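Local atomic coordinates of cellobiose 2-epimerase (Ruminococcus albus, PDB entry 3VW5), a protein that catalyses the reversible epimerisation of cellobiose to 4-O-beta-D-glucosyl-D-mannose. Residues Tyr30-Tyr35 against Tyr362-Gly367; Lys45-His50 against Trp94-Glu99; Met106-Asn111 against Val163-Leu168. The protein carries 2 engineered substitutions. All coordinates share one frame; numbering follows the deposited sequence.

Interaction 1: Tyr30-Tyr35 against Tyr362-Gly367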
loop_
_atom_site.group_PDB
_atom_site.type_symbol
_atom_site.label_atom_id
_atom_site.label_comp_id
_atom_site.label_asym_id
_atom_site.label_seq_id
_atom_site.Cartn_x
_atom_site.Cartn_y
_atom_site.Cartn_z
ATOM N N TYR A 30 -18.028 2.468 -6.195
ATOM C CA TYR A 30 -18.155 1.443 -7.231
ATOM C C TYR A 30 -16.879 0.576 -7.318
ATOM O O TYR A 30 -15.756 1.061 -7.106
ATOM C CB TYR A 30 -18.503 2.066 -8.595
ATOM C CG TYR A 30 -19.688 3.021 -8.584
ATOM C CD1 TYR A 30 -20.949 2.597 -8.174
ATOM C CD2 TYR A 30 -19.547 4.347 -9.002
ATOM C CE1 TYR A 30 -22.030 3.462 -8.175
ATOM C CE2 TYR A 30 -20.621 5.220 -8.998
ATOM C CZ TYR A 30 -21.860 4.769 -8.587
ATOM O OH TYR A 30 -22.930 5.635 -8.582
ATOM N N GLY A 31 -17.064 -0.705 -7.611
ATOM C CA GLY A 31 -15.991 -1.667 -7.500
ATOM C C GLY A 31 -15.160 -1.890 -8.753
ATOM O O GLY A 31 -14.075 -2.474 -8.670
ATOM N N TYR A 32 -15.637 -1.440 -9.912
ATOM C CA TYR A 32 -14.941 -1.765 -11.153
ATOM C C TYR A 32 -15.081 -0.713 -12.250
ATOM O O TYR A 32 -16.193 -0.350 -12.662
ATOM C CB TYR A 32 -15.371 -3.152 -11.656
ATOM C CG TYR A 32 -14.627 -3.630 -12.885
ATOM C CD1 TYR A 32 -13.460 -4.385 -12.774
ATOM C CD2 TYR A 32 -15.099 -3.337 -14.162
ATOM C CE1 TYR A 32 -12.775 -4.827 -13.910
ATOM C CE2 TYR A 32 -14.423 -3.763 -15.294
ATOM C CZ TYR A 32 -13.260 -4.506 -15.167
ATOM O OH TYR A 32 -12.599 -4.932 -16.304
ATOM N N LEU A 33 -13.934 -0.216 -12.701
ATOM C CA LEU A 33 -13.854 0.618 -13.894
ATOM C C LEU A 33 -12.847 -0.023 -14.849
ATOM O O LEU A 33 -11.633 -0.032 -14.575
ATOM C CB LEU A 33 -13.410 2.041 -13.547
ATOM C CG LEU A 33 -13.277 2.984 -14.756
ATOM C CD1 LEU A 33 -14.646 3.334 -15.329
ATOM C CD2 LEU A 33 -12.506 4.249 -14.417
ATOM N N SER A 34 -13.351 -0.566 -15.954
ATOM C CA SER A 34 -12.511 -1.245 -16.952
ATOM C C SER A 34 -11.449 -0.345 -17.604
ATOM O O SER A 34 -11.493 0.892 -17.499
ATOM C CB SER A 34 -13.387 -1.856 -18.048
ATOM O OG SER A 34 -13.799 -0.871 -18.992
ATOM N N TYR A 35 -10.499 -0.986 -18.282
ATOM C CA TYR A 35 -9.483 -0.285 -19.063
ATOM C C TYR A 35 -10.124 0.668 -20.071
ATOM O O TYR A 35 -9.690 1.818 -20.209
ATOM C CB TYR A 35 -8.591 -1.280 -19.800
ATOM C CG TYR A 35 -7.717 -0.626 -20.852
ATOM C CD1 TYR A 35 -6.455 -0.114 -20.522
ATOM C CD2 TYR A 35 -8.148 -0.518 -22.173
ATOM C CE1 TYR A 35 -5.646 0.485 -21.462
ATOM C CE2 TYR A 35 -7.348 0.089 -23.132
ATOM C CZ TYR A 35 -6.093 0.589 -22.774
ATOM O OH TYR A 35 -5.287 1.192 -23.725
ATOM N N TYR A 362 -5.691 -4.926 -20.933
ATOM C CA TYR A 362 -6.461 -5.914 -20.179
ATOM C C TYR A 362 -6.431 -5.692 -18.661
ATOM O O TYR A 362 -6.923 -6.523 -17.899
ATOM C CB TYR A 362 -5.992 -7.333 -20.507
ATOM C CG TYR A 362 -4.510 -7.552 -20.308
ATOM C CD1 TYR A 362 -3.602 -7.317 -21.338
ATOM C CD2 TYR A 362 -4.015 -7.996 -19.093
ATOM C CE1 TYR A 362 -2.237 -7.525 -21.154
ATOM C CE2 TYR A 362 -2.663 -8.204 -18.896
ATOM C CZ TYR A 362 -1.775 -7.972 -19.922
ATOM O OH TYR A 362 -0.423 -8.193 -19.717
ATOM N N LYS A 363 -5.837 -4.584 -18.231
ATOM C CA LYS A 363 -5.775 -4.249 -16.812
ATOM C C LYS A 363 -6.774 -3.132 -16.538
ATOM O O LYS A 363 -6.731 -2.087 -17.190
ATOM C CB LYS A 363 -4.360 -3.806 -16.407
ATOM C CG LYS A 363 -3.285 -4.871 -16.530
ATOM C CD LYS A 363 -3.667 -6.140 -15.814
ATOM C CE LYS A 363 -3.447 -6.036 -14.307
ATOM N NZ LYS A 363 -3.600 -7.384 -13.665
ATOM N N GLU A 364 -7.671 -3.349 -15.583
ATOM C CA GLU A 364 -8.719 -2.372 -15.273
ATOM C C GLU A 364 -8.166 -1.067 -14.693
ATOM O O GLU A 364 -7.069 -1.043 -14.119
ATOM C CB GLU A 364 -9.742 -2.965 -14.301
ATOM C CG GLU A 364 -9.673 -4.480 -14.199
ATOM C CD GLU A 364 -8.705 -4.944 -13.131
ATOM O OE1 GLU A 364 -7.697 -5.616 -13.472
ATOM O OE2 GLU A 364 -8.960 -4.628 -11.951
ATOM N N THR A 365 -8.941 0.009 -14.836
ATOM C CA THR A 365 -8.578 1.310 -14.274
ATOM C C THR A 365 -8.833 1.339 -12.761
ATOM O O THR A 365 -8.081 1.931 -11.996
ATOM C CB THR A 365 -9.386 2.431 -14.941
ATOM O OG1 THR A 365 -9.295 2.293 -16.361
ATOM C CG2 THR A 365 -8.839 3.788 -14.563
ATOM N N VAL A 366 -9.908 0.678 -12.353
ATOM C CA VAL A 366 -10.262 0.558 -10.952
ATOM C C VAL A 366 -10.802 -0.835 -10.692
ATOM O O VAL A 366 -11.667 -1.318 -11.428
ATOM C CB VAL A 366 -11.368 1.550 -10.545
ATOM C CG1 VAL A 366 -11.712 1.364 -9.071
ATOM C CG2 VAL A 366 -10.953 2.982 -10.831
ATOM N N GLY A 367 -10.306 -1.473 -9.635
ATOM C CA GLY A 367 -10.796 -2.778 -9.228
ATOM C C GLY A 367 -10.293 -3.142 -7.845
ATOM O O GLY A 367 -9.737 -2.300 -7.135
#
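Leu33 meets Val366 in a single antiparallel bridge between two loops. One loop follows helix 2-19, and the other runs up to helix 373-385, the last helix of the chain. Leu33 N donates to Val366 O at 2.8 Å. In return Leu33 O accepts from Val366 N at 2.9 Å, and this donor lies in the carbonyl plane, on a lone pair. Thr365 N also points at Leu33 O, but that bond is bent and weak. Thr365 and Val366 therefore both face Leu33 and form a classic beta bulge.

The side chains follow this backbone pairing. With CG anti to the backbone N (chi1 179°), the Leu33 side chain lies beside that of Thr365, pointing the same way, with Leu33 CD2 3.6 Å from Thr365 CB. Leu33 CB rests 3.7 Å from Val366 CB. Phe17 of helix 2-19 touches all three side chains, and Trp18 touches Val366, so the apolar patch packs on the first helix.

Beside the bulge, Thr365 OG1 donates to Ser34 O at 2.8 Å, from well above the carbonyl plane. Ser34 OG is engaged separately by Glu38 N. Farther on, Lys363 O lies near the plane of the Tyr35 ring, at its edge, and is 3.3 Å from Tyr35 CB. The Tyr35 ring has a cation-pi partner in Arg344. At the other end Gly367 CA makes a CA-H...O contact with Gly31 O at 3.3 Å. Tyr32 CA makes a second contact of this kind, to Val366 O.

Such a bulged bridge joins an early and a late loop of the chain, consistent with the closed ring of an (alpha/alpha)6 barrel.

Interaction 2: Lys45-His50 against Trp94-Glu99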
loop_
_atom_site.group_PDB
_atom_site.type_symbol
_atom_site.label_atom_id
_atom_site.label_comp_id
_atom_site.label_asym_id
_atom_site.label_seq_id
_atom_site.Cartn_x
_atom_site.Cartn_y
_atom_site.Cartn_z
ATOM N N LYS A 45 -17.525 -5.172 -4.495
ATOM C CA LYS A 45 -16.705 -4.138 -3.883
ATOM C C LYS A 45 -15.720 -4.754 -2.888
ATOM O O LYS A 45 -16.123 -5.267 -1.846
ATOM C CB LYS A 45 -17.601 -3.117 -3.174
ATOM C CG LYS A 45 -18.713 -2.557 -4.053
ATOM C CD LYS A 45 -19.639 -1.621 -3.288
ATOM C CE LYS A 45 -20.562 -0.864 -4.237
ATOM N NZ LYS A 45 -21.619 -0.090 -3.521
ATOM N N GLY A 46 -14.432 -4.707 -3.217
ATOM C CA GLY A 46 -13.399 -5.305 -2.386
ATOM C C GLY A 46 -13.120 -4.452 -1.168
ATOM O O GLY A 46 -13.149 -3.213 -1.240
ATOM N N VAL A 47 -12.845 -5.093 -0.035
ATOM C CA VAL A 47 -12.668 -4.321 1.186
ATOM C C VAL A 47 -11.288 -3.661 1.272
ATOM O O VAL A 47 -11.158 -2.560 1.818
ATOM C CB VAL A 47 -13.084 -5.099 2.468
ATOM C CG1 VAL A 47 -13.878 -6.361 2.098
ATOM C CG2 VAL A 47 -11.900 -5.394 3.352
ATOM N N ILE A 48 -10.266 -4.299 0.711
ATOM C CA ILE A 48 -8.969 -3.629 0.581
ATOM C C ILE A 48 -9.082 -2.328 -0.233
ATOM O O ILE A 48 -8.415 -1.337 0.060
ATOM C CB ILE A 48 -7.886 -4.558 -0.007
ATOM C CG1 ILE A 48 -6.824 -4.853 1.050
ATOM C CG2 ILE A 48 -7.202 -3.914 -1.184
ATOM C CD1 ILE A 48 -6.061 -6.127 0.776
ATOM N N LEU A 49 -9.941 -2.342 -1.240
ATOM C CA LEU A 49 -10.193 -1.177 -2.060
ATOM C C LEU A 49 -10.811 -0.065 -1.217
ATOM O O LEU A 49 -10.391 1.087 -1.295
ATOM C CB LEU A 49 -11.109 -1.547 -3.241
ATOM C CG LEU A 49 -11.743 -0.428 -4.072
ATOM C CD1 LEU A 49 -10.692 0.494 -4.638
ATOM C CD2 LEU A 49 -12.628 -0.981 -5.175
ATOM N N HIS A 50 -11.813 -0.413 -0.410
ATOM C CA HIS A 50 -12.460 0.569 0.440
ATOM C C HIS A 50 -11.563 1.080 1.552
ATOM O O HIS A 50 -11.600 2.263 1.890
ATOM C CB HIS A 50 -13.780 0.043 0.978
ATOM C CG HIS A 50 -14.883 0.116 -0.026
ATOM N ND1 HIS A 50 -14.966 -0.744 -1.101
ATOM C CD2 HIS A 50 -15.917 0.983 -0.156
ATOM C CE1 HIS A 50 -16.018 -0.426 -1.832
ATOM N NE2 HIS A 50 -16.612 0.618 -1.282
ATOM N N TRP A 94 -13.175 -10.298 2.711
ATOM C CA TRP A 94 -12.347 -10.037 1.538
ATOM C C TRP A 94 -13.105 -9.236 0.457
ATOM O O TRP A 94 -12.577 -8.298 -0.133
ATOM C CB TRP A 94 -11.785 -11.361 0.972
ATOM C CG TRP A 94 -10.883 -11.159 -0.207
ATOM C CD1 TRP A 94 -11.190 -11.371 -1.521
ATOM C CD2 TRP A 94 -9.539 -10.672 -0.185
ATOM N NE1 TRP A 94 -10.121 -11.047 -2.319
ATOM C CE2 TRP A 94 -9.093 -10.619 -1.526
ATOM C CE3 TRP A 94 -8.666 -10.281 0.833
ATOM C CZ2 TRP A 94 -7.815 -10.193 -1.869
ATOM C CZ3 TRP A 94 -7.396 -9.857 0.487
ATOM C CH2 TRP A 94 -6.982 -9.818 -0.852
ATOM N N MET A 95 -14.356 -9.608 0.229
ATOM C CA MET A 95 -15.123 -9.100 -0.885
ATOM C C MET A 95 -16.580 -8.960 -0.509
ATOM O O MET A 95 -17.182 -9.897 0.012
ATOM C CB MET A 95 -15.044 -10.090 -2.034
ATOM C CG MET A 95 -15.374 -9.464 -3.368
ATOM S SD MET A 95 -13.903 -8.639 -3.968
ATOM C CE MET A 95 -14.689 -7.328 -4.865
ATOM N N MET A 96 -17.158 -7.801 -0.797
ATOM C CA MET A 96 -18.594 -7.611 -0.625
ATOM C C MET A 96 -19.213 -7.619 -2.014
ATOM O O MET A 96 -18.493 -7.505 -2.998
ATOM C CB MET A 96 -18.866 -6.273 0.072
ATOM C CG MET A 96 -17.918 -5.974 1.235
ATOM S SD MET A 96 -17.856 -7.254 2.531
ATOM C CE MET A 96 -19.580 -7.279 3.059
ATOM N N ASP A 97 -20.526 -7.776 -2.116
ATOM C CA ASP A 97 -21.199 -7.515 -3.389
ATOM C C ASP A 97 -21.526 -6.014 -3.454
ATOM O O ASP A 97 -21.203 -5.276 -2.520
ATOM C CB ASP A 97 -22.436 -8.403 -3.577
ATOM C CG ASP A 97 -23.546 -8.113 -2.562
ATOM O OD1 ASP A 97 -23.600 -6.998 -1.984
ATOM O OD2 ASP A 97 -24.384 -9.014 -2.345
ATOM N N PHE A 98 -22.148 -5.557 -4.542
ATOM C CA PHE A 98 -22.398 -4.122 -4.710
ATOM C C PHE A 98 -23.322 -3.562 -3.645
ATOM O O PHE A 98 -23.351 -2.348 -3.399
ATOM C CB PHE A 98 -22.927 -3.791 -6.106
ATOM C CG PHE A 98 -24.402 -4.075 -6.302
ATOM C CD1 PHE A 98 -24.855 -5.368 -6.521
ATOM C CD2 PHE A 98 -25.329 -3.036 -6.312
ATOM C CE1 PHE A 98 -26.203 -5.621 -6.727
ATOM C CE2 PHE A 98 -26.675 -3.284 -6.516
ATOM C CZ PHE A 98 -27.112 -4.579 -6.727
ATOM N N GLU A 99 -24.073 -4.448 -3.004
ATOM C CA GLU A 99 -24.982 -4.027 -1.938
ATOM C C GLU A 99 -24.365 -4.059 -0.549
ATOM O O GLU A 99 -24.963 -3.568 0.402
ATOM C CB GLU A 99 -26.251 -4.867 -1.950
ATOM C CG GLU A 99 -27.205 -4.466 -3.043
ATOM C CD GLU A 99 -28.418 -5.368 -3.102
ATOM O OE1 GLU A 99 -28.251 -6.599 -2.901
ATOM O OE2 GLU A 99 -29.533 -4.840 -3.332
#
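The Trp94 indole is met obliquely by Ile48, whose CD1 lies 4.0 Å from Trp94 CZ3. The Trp94 side chain also touches Asp104, Met106 and Asn111. The His50 ring stacks on Phe79 of helix 67-84. At its edge and in its plane is Gly46 O, which accepts from His50 ND1 at 3.1 Å. His50 NE2 pairs with Phe29 N, so both ring nitrogens are bonded. On one face of the Phe98 ring lies Glu99 CG, offset toward the rim.

Gly46 O has a second donor, His50 N. The two N-H groups reach it from opposite faces of its plane. Gly46 is the N-cap residue, so this carbonyl begins the hydrogen bonding of helix 47-64.

The backbones pair as antiparallel strands. Lys45 and Met96 form a hydrogen-bonded pair, with Met96 N to Lys45 O at 2.9 Å and a bond back from Lys45 N to Met96 O. Gly46 and Met95 form the next, non-hydrogen-bonded pair. Met95 bends at chi2 (82°), and its SD lies 3.7 Å from Gly46 CA. Val47 N then donates to Trp94 O at 3.2 Å, almost straight at 176°.

Lys45 runs extended beyond CG, past Phe98 CA, and its NZ donates to Phe98 O at 2.8 Å. Gly27 O and a salt bridge to Asp23 also hold this ammonium, which ties three parts of the chain together.

Trp94 and Met95 form a classic bulge against Asp104. Strand 45-46, outermost in the antiparallel sheet within this chain, pairs with 95-96 and turns directly into helix 47-64 of the (alpha/alpha)6 barrel.

Interaction 3: Met106-Asn111 against Val163-Leu168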
loop_
_atom_site.group_PDB
_atom_site.type_symbol
_atom_site.label_atom_id
_atom_site.label_comp_id
_atom_site.label_asym_id
_atom_site.label_seq_id
_atom_site.Cartn_x
_atom_site.Cartn_y
_atom_site.Cartn_z
ATOM N N MET A 106 -13.307 -14.961 3.471
ATOM C CA MET A 106 -11.926 -15.322 3.778
ATOM C C MET A 106 -11.224 -14.207 4.572
ATOM O O MET A 106 -11.366 -13.014 4.262
ATOM C CB MET A 106 -11.194 -15.595 2.450
ATOM C CG MET A 106 -9.675 -15.750 2.522
ATOM S SD MET A 106 -8.777 -14.242 2.101
ATOM C CE MET A 106 -8.321 -14.533 0.385
ATOM N N LYS A 107 -10.473 -14.587 5.601
ATOM C CA LYS A 107 -9.746 -13.613 6.417
ATOM C C LYS A 107 -8.292 -13.572 5.996
ATOM O O LYS A 107 -7.643 -14.608 5.876
ATOM C CB LYS A 107 -9.832 -13.962 7.907
ATOM C CG LYS A 107 -11.245 -14.071 8.451
ATOM C CD LYS A 107 -11.931 -12.710 8.497
ATOM C CE LYS A 107 -13.403 -12.822 8.914
ATOM N NZ LYS A 107 -13.569 -13.112 10.371
ATOM N N HIS A 108 -7.778 -12.370 5.775
ATOM C CA HIS A 108 -6.391 -12.209 5.369
ATOM C C HIS A 108 -5.661 -11.148 6.190
ATOM O O HIS A 108 -6.034 -9.971 6.208
ATOM C CB HIS A 108 -6.297 -11.890 3.875
ATOM C CG HIS A 108 -5.073 -12.449 3.223
ATOM N ND1 HIS A 108 -3.790 -12.076 3.596
ATOM C CD2 HIS A 108 -4.925 -13.366 2.234
ATOM C CE1 HIS A 108 -2.914 -12.735 2.861
ATOM N NE2 HIS A 108 -3.574 -13.523 2.023
ATOM N N THR A 109 -4.616 -11.584 6.878
ATOM C CA THR A 109 -3.783 -10.692 7.661
ATOM C C THR A 109 -3.496 -9.372 6.937
ATOM O O THR A 109 -3.580 -8.286 7.512
ATOM C CB THR A 109 -2.470 -11.383 7.994
ATOM O OG1 THR A 109 -2.762 -12.539 8.772
ATOM C CG2 THR A 109 -1.556 -10.483 8.789
ATOM N N TYR A 110 -3.146 -9.483 5.668
ATOM C CA TYR A 110 -2.798 -8.336 4.842
ATOM C C TYR A 110 -3.978 -7.365 4.691
ATOM O O TYR A 110 -3.817 -6.142 4.788
ATOM C CB TYR A 110 -2.339 -8.890 3.502
ATOM C CG TYR A 110 -2.068 -7.898 2.432
ATOM C CD1 TYR A 110 -0.789 -7.424 2.231
ATOM C CD2 TYR A 110 -3.080 -7.470 1.577
ATOM C CE1 TYR A 110 -0.513 -6.524 1.224
ATOM C CE2 TYR A 110 -2.824 -6.560 0.564
ATOM C CZ TYR A 110 -1.531 -6.090 0.388
ATOM O OH TYR A 110 -1.238 -5.198 -0.624
ATOM N N ASN A 111 -5.163 -7.921 4.465
ATOM C CA ASN A 111 -6.381 -7.136 4.327
ATOM C C ASN A 111 -6.742 -6.466 5.644
ATOM O O ASN A 111 -7.008 -5.261 5.672
ATOM C CB ASN A 111 -7.526 -8.027 3.838
ATOM C CG ASN A 111 -8.783 -7.244 3.488
ATOM O OD1 ASN A 111 -8.718 -6.083 3.085
ATOM N ND2 ASN A 111 -9.936 -7.888 3.634
ATOM N N VAL A 163 -6.150 -21.756 5.245
ATOM C CA VAL A 163 -6.266 -22.099 3.815
ATOM C C VAL A 163 -5.039 -21.661 2.997
ATOM O O VAL A 163 -4.124 -21.022 3.522
ATOM C CB VAL A 163 -7.505 -21.461 3.130
ATOM C CG1 VAL A 163 -7.943 -22.345 1.954
ATOM C CG2 VAL A 163 -8.643 -21.264 4.108
ATOM N N ASP A 164 -5.043 -21.978 1.702
ATOM C CA ASP A 164 -3.948 -21.584 0.797
ATOM C C ASP A 164 -3.851 -20.070 0.615
ATOM O O ASP A 164 -4.854 -19.389 0.394
ATOM C CB ASP A 164 -4.100 -22.242 -0.580
ATOM C CG ASP A 164 -3.950 -23.760 -0.529
ATOM O OD1 ASP A 164 -3.021 -24.261 0.149
ATOM O OD2 ASP A 164 -4.772 -24.449 -1.171
ATOM N N ASN A 165 -2.633 -19.554 0.686
ATOM C CA ASN A 165 -2.391 -18.135 0.498
ATOM C C ASN A 165 -2.367 -17.730 -0.994
ATOM O O ASN A 165 -1.369 -17.199 -1.498
ATOM C CB ASN A 165 -1.085 -17.758 1.205
ATOM C CG ASN A 165 -0.949 -16.262 1.454
ATOM O OD1 ASN A 165 -1.611 -15.440 0.811
ATOM N ND2 ASN A 165 -0.070 -15.903 2.392
ATOM N N GLU A 166 -3.457 -18.021 -1.702
ATOM C CA GLU A 166 -3.731 -17.430 -3.008
ATOM C C GLU A 166 -3.986 -15.960 -2.748
ATOM O O GLU A 166 -4.289 -15.585 -1.615
ATOM C CB GLU A 166 -5.006 -18.046 -3.596
ATOM C CG GLU A 166 -4.787 -19.137 -4.641
ATOM C CD GLU A 166 -5.960 -20.117 -4.739
ATOM O OE1 GLU A 166 -7.140 -19.663 -4.789
ATOM O OE2 GLU A 166 -5.698 -21.351 -4.762
ATOM N N ALA A 167 -3.871 -15.122 -3.769
ATOM C CA ALA A 167 -4.197 -13.694 -3.607
ATOM C C ALA A 167 -2.978 -12.835 -3.298
ATOM O O ALA A 167 -2.911 -11.670 -3.705
ATOM C CB ALA A 167 -5.275 -13.472 -2.533
ATOM N N LEU A 168 -2.029 -13.399 -2.556
ATOM C CA LEU A 168 -0.706 -12.794 -2.433
ATOM C C LEU A 168 0.343 -13.567 -3.253
ATOM O O LEU A 168 1.438 -13.051 -3.507
ATOM C CB LEU A 168 -0.276 -12.676 -0.961
ATOM C CG LEU A 168 -0.950 -11.593 -0.100
ATOM C CD1 LEU A 168 -0.032 -11.187 1.075
ATOM C CD2 LEU A 168 -1.377 -10.368 -0.919
#
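His108 and Leu168 bury the most surface here, with Tyr110 next. His108 stands right before helix 109-126, at its N-cap position. Its NE2 donates to Asn165 OD1 at 3.0 Å, with an N-H...O angle of 149°. The acceptor lies close to the imidazole plane. The donor, however, sits well above the plane of the Asn165 amide, and ring and amide planes are 61° apart. On the other nitrogen, His108 ND1 accepts a weak capping bond from Tyr110 N. Met106 SD also lies in the ring plane, at the edge.

Leu168 touches both rings. With CG anti to the carbonyl carbon (chi1 -74°), Leu168 CG comes close to His108 CE1. Leu168 CD1 lies 3.7 Å from His108 CE1, which it meets obliquely. The same methyl is 4.0 Å from Tyr110 CD1. Leu168 CD2 sits over the centre of the Tyr110 ring, 4.1 Å from the centroid, in a CH-pi contact. Tyr110 also meets His184, with the ring planes nearly perpendicular. At the margin Met106 CE approaches Ala167 CB at 4.3 Å.

An alanine in place of His108 takes away the imidazole, which would probably leave Asn165 OD1 and Tyr110 N without their His108 partners and open a gap beside Leu168.

Asn165 is the centre of an inverse gamma turn, and its ND2 is held by Glu154 OE2 and Asp176 O. The Glu154 carboxylate may polarise the amide and make OD1 a better acceptor for His108. The contact thus forms a chain of hydrogen bonds, weak at its first link, from Tyr110 N through the imidazole and the Asn165 amide to Glu154, beside an apolar contact of Leu168.

In the fold
From the N terminus, the chain leaves helix 2-19 and enters 30-35, the first half of interaction 1. That contact closes only at 362-367, so the other two nest inside its loop. Interaction 2 opens at strand 45-46 and closes at 94-99, after helices 47-64 and 67-84. Interaction 3 then opens at 106-111 and closes at 163-168, in series with interaction 2. Strands 95-96 and 102-108 are neighbours in one sheet and link these two. Ile48 and Val47 also pack on Tyr110 and Asn111. Leu49 touches Gly31 and Gly367, which joins interaction 2 to interaction 1. Interactions 1 and 3 stay about 11 Å apart at their nearest atoms.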